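PDB 5GWA: beta-lactamase from Serratia marcescens, which probably hydrolyses the amide bond of beta-lactam antibiotics to give substituted beta-amino acids, and is bound here by the inhibitor avibactam. Local coordinates for residues A[6-9]-A[10-14]; A[204-207]-A[208-212]. All coordinates share one frame; numbering follows the deposited sequence.

In the fold
Contacts 1 and 2 illustrate how short-range geometry shapes two peripheral elements of a class A beta-lactamase: a helical turn and a tight loop. Contact 1 lies within helix 4-15, and contact 2 in the loop that leads from helix 182-193 into edge strand 212-218. Their centres are 21 Å apart and their nearest atoms about 7 Å, with no touch. What they share is helix 257-276, against which L7 and Y14 of the first and L206, P207 and T210 of the second are packed. The strand that contact 2 opens continues to K215, T216, G217 and S218 of the avibactam pocket; the side chain of V212 is about 13 Å from a bound inhibitor.

Contact 1. Residues A[6-9]-A[10-14]; sequences SLKN and SIEKY
The N-terminal helix 4-15 of this class A beta-lactamase is held here by four successive i to i+4 backbone hydrogen bonds, which join S6 to S10, L7 to I11, K8 to E12 and N9 to K13. The bond from I11 N to L7 O is 3.0 Å long. E12 N makes the straightest of the four, reaching K8 O at 3.0 Å with an N-H...O angle of 164°. On the inner face, CD1 of L7 meets CD1 of I11 at 4.0 Å, methyl against methyl. The leucine arrives there with CG anti to its own backbone N (chi1 171°), whereas I11 brings CG1 to 3.5 Å from L7 O, in the preceding turn. L35 of strand 34-37 touches both side chains, and S270 and Y274 of helix 257-276 lie against L7.

One residue on, and further round the helix, K8 and E12 make an i to i+4 pair of opposite charges. CE of the extended lysine comes to 3.5 Å from E12 OE2, but NZ of K8 remains 4.6 Å from that oxygen, beyond salt-bridge range, and is instead hydrogen-bonded to N36 O. The attraction between K8 and E12 is therefore probably only a diffuse electrostatic one, while the ammonium group ties the helix to strand 34-37.

Contact 2. Residues A[204-207]-A[208-212]; sequences GLLP and DGTVV
Two hydrogen bonds from one threonine converge on P207 O. T210 OG1 donates to it at 2.8 Å, and T210 N reaches the same P207 O at 3.1 Å. Both donors come from one face of the carbonyl plane, with the hydroxyl tilted 24° out of it. The amide bond closes a type II beta turn from P207 to T210, in which D208 and G209 hold the central positions; G209 has a phi of 89°, a value that suits glycine in this turn. The hydroxyl is placed for its bond by lying beside its own backbone N (chi1 -61°), which also brings OG1 to 3.4 Å from CD of the P207 ring.

The other branch of T210 turns to the apolar side. Its CG2 methyl lies 4.0 Å from CD1 of L206, whose side chain crosses that of T210 at about a right angle. The same CD1 meets CG2 of V212 at 4.1 Å, again with the side chains roughly perpendicular. W272 of helix 257-276 packs on L206, P207 and T210, and I236 of strand 227-237 touches L206, T210 and V212. Within one residue, T210 thus divides its labour: the hydroxyl and amide pin the turn, and the methyl joins the hydrophobic layer where strand 212-218 begins.

Contact 1. Residues A[6-9]-A[10-14]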
ATOM      1  N   SER A   6      -7.521  -5.637 -39.782  1.00 31.79           N
ATOM      2  CA  SER A   6      -7.579  -4.184 -39.769  1.00 34.55           C
ATOM      3  C   SER A   6      -7.540  -3.600 -38.347  1.00 29.99           C
ATOM      4  O   SER A   6      -6.854  -2.614 -38.084  1.00 28.28           O
ATOM      5  CB  SER A   6      -8.850  -3.720 -40.473  1.00 37.03           C
ATOM      6  OG  SER A   6      -8.828  -2.320 -40.644  1.00 46.32           O
ATOM      7  N   LEU A   7      -8.309  -4.202 -37.454  1.00 29.72           N
ATOM      8  CA  LEU A   7      -8.285  -3.842 -36.031  1.00 27.00           C
ATOM      9  C   LEU A   7      -6.887  -4.011 -35.445  1.00 22.68           C
ATOM     10  O   LEU A   7      -6.356  -3.113 -34.792  1.00 22.51           O
ATOM     11  CB  LEU A   7      -9.286  -4.715 -35.270  1.00 25.67           C
ATOM     12  CG  LEU A   7      -9.260  -4.629 -33.741  1.00 25.06           C
ATOM     13  CD1 LEU A   7      -9.523  -3.208 -33.247  1.00 27.22           C
ATOM     14  CD2 LEU A   7     -10.248  -5.615 -33.148  1.00 22.68           C
ATOM     15  N   LYS A   8      -6.262  -5.138 -35.730  1.00 21.53           N
ATOM     16  CA  LYS A   8      -4.883  -5.335 -35.341  1.00 22.34           C
ATOM     17  C   LYS A   8      -3.945  -4.218 -35.829  1.00 20.62           C
ATOM     18  O   LYS A   8      -3.089  -3.739 -35.092  1.00 21.41           O
ATOM     19  CB  LYS A   8      -4.407  -6.690 -35.830  1.00 21.68           C
ATOM     20  CG  LYS A   8      -3.074  -7.094 -35.270  1.00 22.87           C
ATOM     21  CD  LYS A   8      -2.849  -8.571 -35.456  1.00 27.64           C
ATOM     22  CE  LYS A   8      -1.390  -8.901 -35.256  1.00 26.26           C
ATOM     23  NZ  LYS A   8      -1.220 -10.299 -34.772  1.00 29.92           N
ATOM     24  N   ASN A   9      -4.050  -3.860 -37.112  1.00 25.38           N
ATOM     25  CA  ASN A   9      -3.198  -2.818 -37.672  1.00 25.92           C
ATOM     26  C   ASN A   9      -3.462  -1.471 -36.992  1.00 22.24           C
ATOM     27  O   ASN A   9      -2.530  -0.717 -36.727  1.00 24.38           O
ATOM     28  CB  ASN A   9      -3.402  -2.700 -39.195  1.00 31.94           C
ATOM     29  CG  ASN A   9      -3.111  -4.003 -39.937  1.00 35.67           C
ATOM     30  OD1 ASN A   9      -2.222  -4.773 -39.568  1.00 37.59           O
ATOM     31  ND2 ASN A   9      -3.871  -4.254 -40.997  1.00 48.89           N
ATOM     32  N   SER A  10      -4.710  -1.213 -36.622  1.00 23.44           N
ATOM     33  CA  SER A  10      -5.037   0.018 -35.918  1.00 24.88           C
ATOM     34  C   SER A  10      -4.373   0.067 -34.547  1.00 19.85           C
ATOM     35  O   SER A  10      -3.905   1.114 -34.084  1.00 21.46           O
ATOM     36  CB  SER A  10      -6.542   0.125 -35.736  1.00 29.06           C
ATOM     37  OG  SER A  10      -6.870   1.334 -35.076  1.00 39.90           O
ATOM     38  N   ILE A  11      -4.376  -1.073 -33.872  1.00 21.68           N
ATOM     39  CA  ILE A  11      -3.813  -1.128 -32.525  1.00 20.45           C
ATOM     40  C   ILE A  11      -2.287  -0.972 -32.591  1.00 20.34           C
ATOM     41  O   ILE A  11      -1.676  -0.201 -31.844  1.00 19.29           O
ATOM     42  CB  ILE A  11      -4.196  -2.460 -31.836  1.00 19.67           C
ATOM     43  CG1 ILE A  11      -5.677  -2.457 -31.458  1.00 20.58           C
ATOM     44  CG2 ILE A  11      -3.319  -2.707 -30.613  1.00 19.25           C
ATOM     45  CD1 ILE A  11      -6.206  -3.807 -31.012  1.00 21.82           C
ATOM     46  N   GLU A  12      -1.682  -1.627 -33.578  1.00 22.47           N
ATOM     47  CA  GLU A  12      -0.246  -1.528 -33.807  1.00 20.37           C
ATOM     48  C   GLU A  12       0.171  -0.088 -34.136  1.00 20.07           C
ATOM     49  O   GLU A  12       1.142   0.415 -33.585  1.00 20.65           O
ATOM     50  CB  GLU A  12       0.174  -2.522 -34.908  1.00 22.47           C
ATOM     51  CG  GLU A  12       0.177  -3.965 -34.404  1.00 26.07           C
ATOM     52  CD  GLU A  12       0.554  -4.997 -35.453  1.00 32.13           C
ATOM     53  OE1 GLU A  12       0.551  -4.650 -36.638  1.00 39.35           O
ATOM     54  OE2 GLU A  12       0.761  -6.182 -35.098  1.00 37.53           O
ATOM     55  N   LYS A  13      -0.677   0.623 -34.868  1.00 22.60           N
ATOM     56  CA  LYS A  13      -0.364   2.002 -35.235  1.00 24.60           C
ATOM     57  C   LYS A  13      -0.463   2.927 -34.032  1.00 23.56           C
ATOM     58  O   LYS A  13       0.390   3.792 -33.825  1.00 23.00           O
ATOM     59  CB  LYS A  13      -1.292   2.473 -36.354  1.00 27.31           C
ATOM     60  CG  LYS A  13      -1.006   3.887 -36.837  1.00 33.52           C
ATOM     61  CD  LYS A  13      -1.783   4.216 -38.106  1.00 41.23           C
ATOM     62  CE  LYS A  13      -1.620   5.676 -38.496  1.00 45.96           C
ATOM     63  NZ  LYS A  13      -2.695   6.111 -39.429  1.00 49.10           N
ATOM     64  N   TYR A  14      -1.490   2.705 -33.216  1.00 22.43           N
ATOM     65  CA  TYR A  14      -1.639   3.404 -31.927  1.00 23.00           C
ATOM     66  C   TYR A  14      -0.410   3.250 -31.025  1.00 19.09           C
ATOM     67  O   TYR A  14       0.046   4.185 -30.354  1.00 22.66           O
ATOM     68  CB  TYR A  14      -2.910   2.886 -31.228  1.00 20.54           C
ATOM     69  CG  TYR A  14      -3.129   3.472 -29.838  1.00 22.45           C
ATOM     70  CD1 TYR A  14      -3.460   4.804 -29.667  1.00 18.86           C
ATOM     71  CD2 TYR A  14      -2.863   2.730 -28.702  1.00 20.10           C
ATOM     72  CE1 TYR A  14      -3.594   5.356 -28.412  1.00 19.34           C
ATOM     73  CE2 TYR A  14      -3.036   3.255 -27.451  1.00 19.89           C
ATOM     74  CZ  TYR A  14      -3.381   4.574 -27.306  1.00 19.26           C
ATOM     75  OH  TYR A  14      -3.500   5.129 -26.065  1.00 18.06           O
TER

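Contact 2. Residues A[204-207]-A[208-212]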
ATOM      1  N   GLY A 204     -12.346   2.109 -19.087  1.00 12.79           N
ATOM      2  CA  GLY A 204     -12.238   3.563 -19.064  1.00 12.98           C
ATOM      3  C   GLY A 204     -13.069   4.303 -20.093  1.00 15.28           C
ATOM      4  O   GLY A 204     -13.570   5.412 -19.813  1.00 15.07           O
ATOM      5  N   LEU A 205     -13.073   3.787 -21.313  1.00 13.36           N
ATOM      6  CA  LEU A 205     -13.762   4.454 -22.422  1.00 14.37           C
ATOM      7  C   LEU A 205     -14.961   3.663 -22.956  1.00 15.99           C
ATOM      8  O   LEU A 205     -15.511   4.009 -24.007  1.00 19.57           O
ATOM      9  CB  LEU A 205     -12.775   4.793 -23.541  1.00 12.99           C
ATOM     10  CG  LEU A 205     -11.627   5.698 -23.170  1.00 14.66           C
ATOM     11  CD1 LEU A 205     -10.521   5.681 -24.203  1.00 13.79           C
ATOM     12  CD2 LEU A 205     -12.117   7.125 -22.941  1.00 17.06           C
ATOM     13  N   LEU A 206     -15.407   2.643 -22.215  1.00 15.61           N
ATOM     14  CA  LEU A 206     -16.590   1.877 -22.589  1.00 15.76           C
ATOM     15  C   LEU A 206     -17.849   2.572 -22.061  1.00 16.79           C
ATOM     16  O   LEU A 206     -17.786   3.378 -21.119  1.00 16.35           O
ATOM     17  CB  LEU A 206     -16.509   0.466 -22.003  1.00 15.61           C
ATOM     18  CG  LEU A 206     -15.238  -0.296 -22.370  1.00 15.61           C
ATOM     19  CD1 LEU A 206     -15.422  -1.729 -21.921  1.00 14.60           C
ATOM     20  CD2 LEU A 206     -14.986  -0.244 -23.859  1.00 17.24           C
ATOM     21  N   PRO A 207     -18.999   2.259 -22.657  1.00 18.11           N
ATOM     22  CA  PRO A 207     -20.201   2.961 -22.211  1.00 18.07           C
ATOM     23  C   PRO A 207     -20.437   2.738 -20.719  1.00 20.83           C
ATOM     24  O   PRO A 207     -20.147   1.654 -20.189  1.00 20.19           O
ATOM     25  CB  PRO A 207     -21.301   2.300 -23.038  1.00 18.78           C
ATOM     26  CG  PRO A 207     -20.619   1.826 -24.274  1.00 21.26           C
ATOM     27  CD  PRO A 207     -19.262   1.379 -23.795  1.00 19.03           C
ATOM     28  N   ASP A 208     -20.973   3.743 -20.037  1.00 20.08           N
ATOM     29  CA  ASP A 208     -21.415   3.567 -18.671  1.00 24.60           C
ATOM     30  C   ASP A 208     -22.253   2.313 -18.548  1.00 21.68           C
ATOM     31  O   ASP A 208     -23.098   2.054 -19.394  1.00 21.77           O
ATOM     32  CB  ASP A 208     -22.272   4.745 -18.215  1.00 26.76           C
ATOM     33  CG  ASP A 208     -21.503   6.039 -18.133  1.00 36.80           C
ATOM     34  OD1 ASP A 208     -20.250   6.033 -18.168  1.00 38.35           O
ATOM     35  OD2 ASP A 208     -22.176   7.082 -18.040  1.00 40.62           O
ATOM     36  N   GLY A 209     -21.934   1.521 -17.526  1.00 26.75           N
ATOM     37  CA  GLY A 209     -22.712   0.341 -17.167  1.00 25.58           C
ATOM     38  C   GLY A 209     -22.288  -0.930 -17.868  1.00 22.07           C
ATOM     39  O   GLY A 209     -22.851  -1.999 -17.621  1.00 19.81           O
ATOM     40  N   THR A 210     -21.280  -0.856 -18.729  1.00 19.57           N
ATOM     41  CA  THR A 210     -20.803  -2.068 -19.394  1.00 15.67           C
ATOM     42  C   THR A 210     -20.285  -3.025 -18.308  1.00 16.20           C
ATOM     43  O   THR A 210     -19.560  -2.596 -17.405  1.00 16.10           O
ATOM     44  CB  THR A 210     -19.681  -1.732 -20.400  1.00 16.41           C
ATOM     45  OG1 THR A 210     -20.177  -0.852 -21.410  1.00 19.26           O
ATOM     46  CG2 THR A 210     -19.111  -2.939 -21.069  1.00 15.71           C
ATOM     47  N   VAL A 211     -20.667  -4.296 -18.373  1.00 13.44           N
ATOM     48  CA  VAL A 211     -20.176  -5.284 -17.416  1.00 13.65           C
ATOM     49  C   VAL A 211     -18.756  -5.691 -17.794  1.00 13.46           C
ATOM     50  O   VAL A 211     -18.543  -6.200 -18.870  1.00 12.78           O
ATOM     51  CB  VAL A 211     -21.047  -6.540 -17.344  1.00 13.67           C
ATOM     52  CG1 VAL A 211     -20.540  -7.470 -16.260  1.00 14.50           C
ATOM     53  CG2 VAL A 211     -22.505  -6.173 -17.074  1.00 12.64           C
ATOM     54  N   VAL A 212     -17.844  -5.513 -16.839  1.00 12.17           N
ATOM     55  CA  VAL A 212     -16.416  -5.842 -16.992  1.00 12.30           C
ATOM     56  C   VAL A 212     -15.946  -6.574 -15.740  1.00 10.91           C
ATOM     57  O   VAL A 212     -15.968  -6.019 -14.626  1.00 11.32           O
ATOM     58  CB  VAL A 212     -15.560  -4.591 -17.211  1.00 12.18           C
ATOM     59  CG1 VAL A 212     -14.091  -4.989 -17.372  1.00 12.80           C
ATOM     60  CG2 VAL A 212     -16.048  -3.816 -18.425  1.00 13.97           C
TER